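Local coordinates for protein YciF (Escherichia coli, PDB 2GS4) that is a stress protein that forms a homodimer and, as a ferritin-clan relative of rubrerythrin, probably binds metal within its helical bundle, at residues I55-Q60 and L136-E141. Sequence-based numbering, arbitrary orientation.
Sequences IERIDQ and LKETLE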
loop_
_atom_site.group_PDB
_atom_site.type_symbol
_atom_site.label_atom_id
_atom_site.label_comp_id
_atom_site.label_asym_id
_atom_site.label_seq_id
_atom_site.Cartn_x
_atom_site.Cartn_y
_atom_site.Cartn_z
ATOM N N ILE A 55 12.703 -4.292 12.919
ATOM C CA ILE A 55 11.611 -4.808 13.716
ATOM C C ILE A 55 12.012 -4.583 15.184
ATOM O O ILE A 55 11.182 -4.194 16.004
ATOM C CB ILE A 55 11.339 -6.301 13.422
ATOM C CG1 ILE A 55 10.783 -6.436 11.997
ATOM C CG2 ILE A 55 10.337 -6.867 14.429
ATOM C CD1 ILE A 55 10.479 -7.858 11.551
ATOM N N GLU A 56 13.282 -4.798 15.516
ATOM C CA GLU A 56 13.709 -4.572 16.900
ATOM C C GLU A 56 13.475 -3.114 17.270
ATOM O O GLU A 56 13.071 -2.804 18.393
ATOM C CB GLU A 56 15.193 -4.913 17.094
ATOM C CG GLU A 56 15.506 -6.393 16.898
ATOM C CD GLU A 56 14.808 -7.272 17.910
ATOM O OE1 GLU A 56 14.485 -8.422 17.559
ATOM O OE2 GLU A 56 14.595 -6.822 19.054
ATOM N N ARG A 57 13.727 -2.212 16.328
ATOM C CA ARG A 57 13.535 -0.797 16.597
ATOM C C ARG A 57 12.054 -0.499 16.861
ATOM O O ARG A 57 11.733 0.386 17.658
ATOM C CB ARG A 57 14.070 0.044 15.433
ATOM C CG ARG A 57 14.295 1.506 15.783
ATOM C CD ARG A 57 15.096 2.209 14.698
ATOM N NE ARG A 57 16.470 1.720 14.640
ATOM C CZ ARG A 57 17.135 1.504 13.510
ATOM N NH1 ARG A 57 18.388 1.064 13.543
ATOM N NH2 ARG A 57 16.537 1.701 12.341
ATOM N N ILE A 58 11.154 -1.229 16.201
ATOM C CA ILE A 58 9.725 -1.033 16.424
ATOM C C ILE A 58 9.372 -1.459 17.856
ATOM O O ILE A 58 8.509 -0.854 18.486
ATOM C CB ILE A 58 8.847 -1.835 15.405
ATOM C CG1 ILE A 58 8.925 -1.196 14.011
ATOM C CG2 ILE A 58 7.394 -1.855 15.872
ATOM C CD1 ILE A 58 8.237 -2.016 12.919
ATOM N N ASP A 59 10.018 -2.504 18.367
ATOM C CA ASP A 59 9.743 -2.941 19.737
ATOM C C ASP A 59 10.141 -1.807 20.676
ATOM O O ASP A 59 9.467 -1.543 21.677
ATOM C CB ASP A 59 10.544 -4.192 20.110
ATOM C CG ASP A 59 10.207 -5.386 19.245
ATOM O OD1 ASP A 59 9.036 -5.524 18.841
ATOM O OD2 ASP A 59 11.115 -6.203 18.989
ATOM N N GLN A 60 11.235 -1.136 20.325
ATOM C CA GLN A 60 11.743 -0.006 21.095
ATOM C C GLN A 60 10.747 1.151 21.075
ATOM O O GLN A 60 10.531 1.807 22.094
ATOM C CB GLN A 60 13.082 0.488 20.529
ATOM C CG GLN A 60 14.310 -0.367 20.853
ATOM C CD GLN A 60 15.603 0.275 20.362
ATOM O OE1 GLN A 60 16.363 0.855 21.139
ATOM N NE2 GLN A 60 15.843 0.192 19.060
ATOM N N LEU A 136 12.106 6.263 14.445
ATOM C CA LEU A 136 11.464 6.110 13.156
ATOM C C LEU A 136 12.233 6.833 12.056
ATOM O O LEU A 136 12.260 6.367 10.915
ATOM C CB LEU A 136 10.013 6.596 13.236
ATOM C CG LEU A 136 9.138 5.760 14.180
ATOM C CD1 LEU A 136 7.914 6.558 14.579
ATOM C CD2 LEU A 136 8.745 4.445 13.509
ATOM N N LYS A 137 12.867 7.958 12.383
ATOM C CA LYS A 137 13.631 8.667 11.369
ATOM C C LYS A 137 14.891 7.862 11.044
ATOM O O LYS A 137 15.437 7.966 9.943
ATOM C CB LYS A 137 13.958 10.099 11.833
ATOM C CG LYS A 137 12.779 11.071 11.606
ATOM C CD LYS A 137 12.933 12.389 12.361
ATOM C CE LYS A 137 11.643 13.218 12.327
ATOM N NZ LYS A 137 11.337 13.857 11.012
ATOM N N GLU A 138 15.340 7.042 11.993
ATOM C CA GLU A 138 16.517 6.219 11.755
ATOM C C GLU A 138 16.173 5.149 10.730
ATOM O O GLU A 138 16.959 4.873 9.825
ATOM C CB GLU A 138 17.014 5.588 13.062
ATOM C CG GLU A 138 17.634 6.624 13.986
ATOM C CD GLU A 138 18.208 6.028 15.255
ATOM O OE1 GLU A 138 18.836 6.790 16.020
ATOM O OE2 GLU A 138 18.035 4.811 15.493
ATOM N N THR A 139 15.003 4.543 10.856
ATOM C CA THR A 139 14.622 3.531 9.891
ATOM C C THR A 139 14.375 4.221 8.558
ATOM O O THR A 139 14.812 3.743 7.512
ATOM C CB THR A 139 13.368 2.776 10.329
ATOM O OG1 THR A 139 13.665 2.012 11.504
ATOM C CG2 THR A 139 12.916 1.821 9.230
ATOM N N LEU A 140 13.701 5.366 8.602
ATOM C CA LEU A 140 13.428 6.111 7.383
ATOM C C LEU A 140 14.714 6.304 6.585
ATOM O O LEU A 140 14.764 6.002 5.400
ATOM C CB LEU A 140 12.830 7.481 7.701
ATOM C CG LEU A 140 12.671 8.389 6.479
ATOM C CD1 LEU A 140 11.744 7.726 5.466
ATOM C CD2 LEU A 140 12.127 9.739 6.900
ATOM N N GLU A 141 15.761 6.783 7.245
ATOM C CA GLU A 141 17.027 7.019 6.559
ATOM C C GLU A 141 17.682 5.747 6.020
ATOM O O GLU A 141 18.309 5.777 4.960
ATOM C CB GLU A 141 17.996 7.773 7.478
ATOM C CG GLU A 141 17.433 9.099 7.980
ATOM C CD GLU A 141 16.949 10.003 6.854
ATOM O OE1 GLU A 141 16.008 10.788 7.094
ATOM O OE2 GLU A 141 17.513 9.936 5.738
#
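NH2 of R57 donates a hydrogen bond to OG1 of T139 at 3.0 Å, with an N-H...O angle of 152° and the hydroxyl oxygen close to the guanidinium plane. The same nitrogen also forms a salt bridge with E142, one helical turn beyond E138, so a single terminal amino group is gripped by a hydroxyl and a carboxylate. The contact joins helix 38-63 to helix 130-159 in the helical bundle of this ferritin-clan, rubrerythrin-like protein, and on the helix 38-63 side it is made almost entirely by R57, whose long side chain reaches E138 and T139. The CA atoms of R57 and L136, the nearest pair, remain 8.0 Å apart. R57 leaves its helix with CG anti to the backbone N (chi1 -163°), and its extended start carries CD to 3.5 Å from T139 OG1; the bend at chi3 then turns the guanidinium so that its edge meets the threonine.

E138 approaches differently. Its side chain runs roughly at right angles to that of R57 and carries OE2 over one face of the guanidinium, 3.6 Å from NE. No N-H points at this oxygen, so the salt bridge rests on charge alone. On the inner side of this polar pairing, T139 and I58 both pack on Y117 of helix 95-126, while I58 also touches Y18 of helix 6-33. T139 is buried, touching Y117 as well as the arginine, whereas E138 is exposed at the surface. The carboxylate plane of E138 stands 86° from that of the R57 guanidinium.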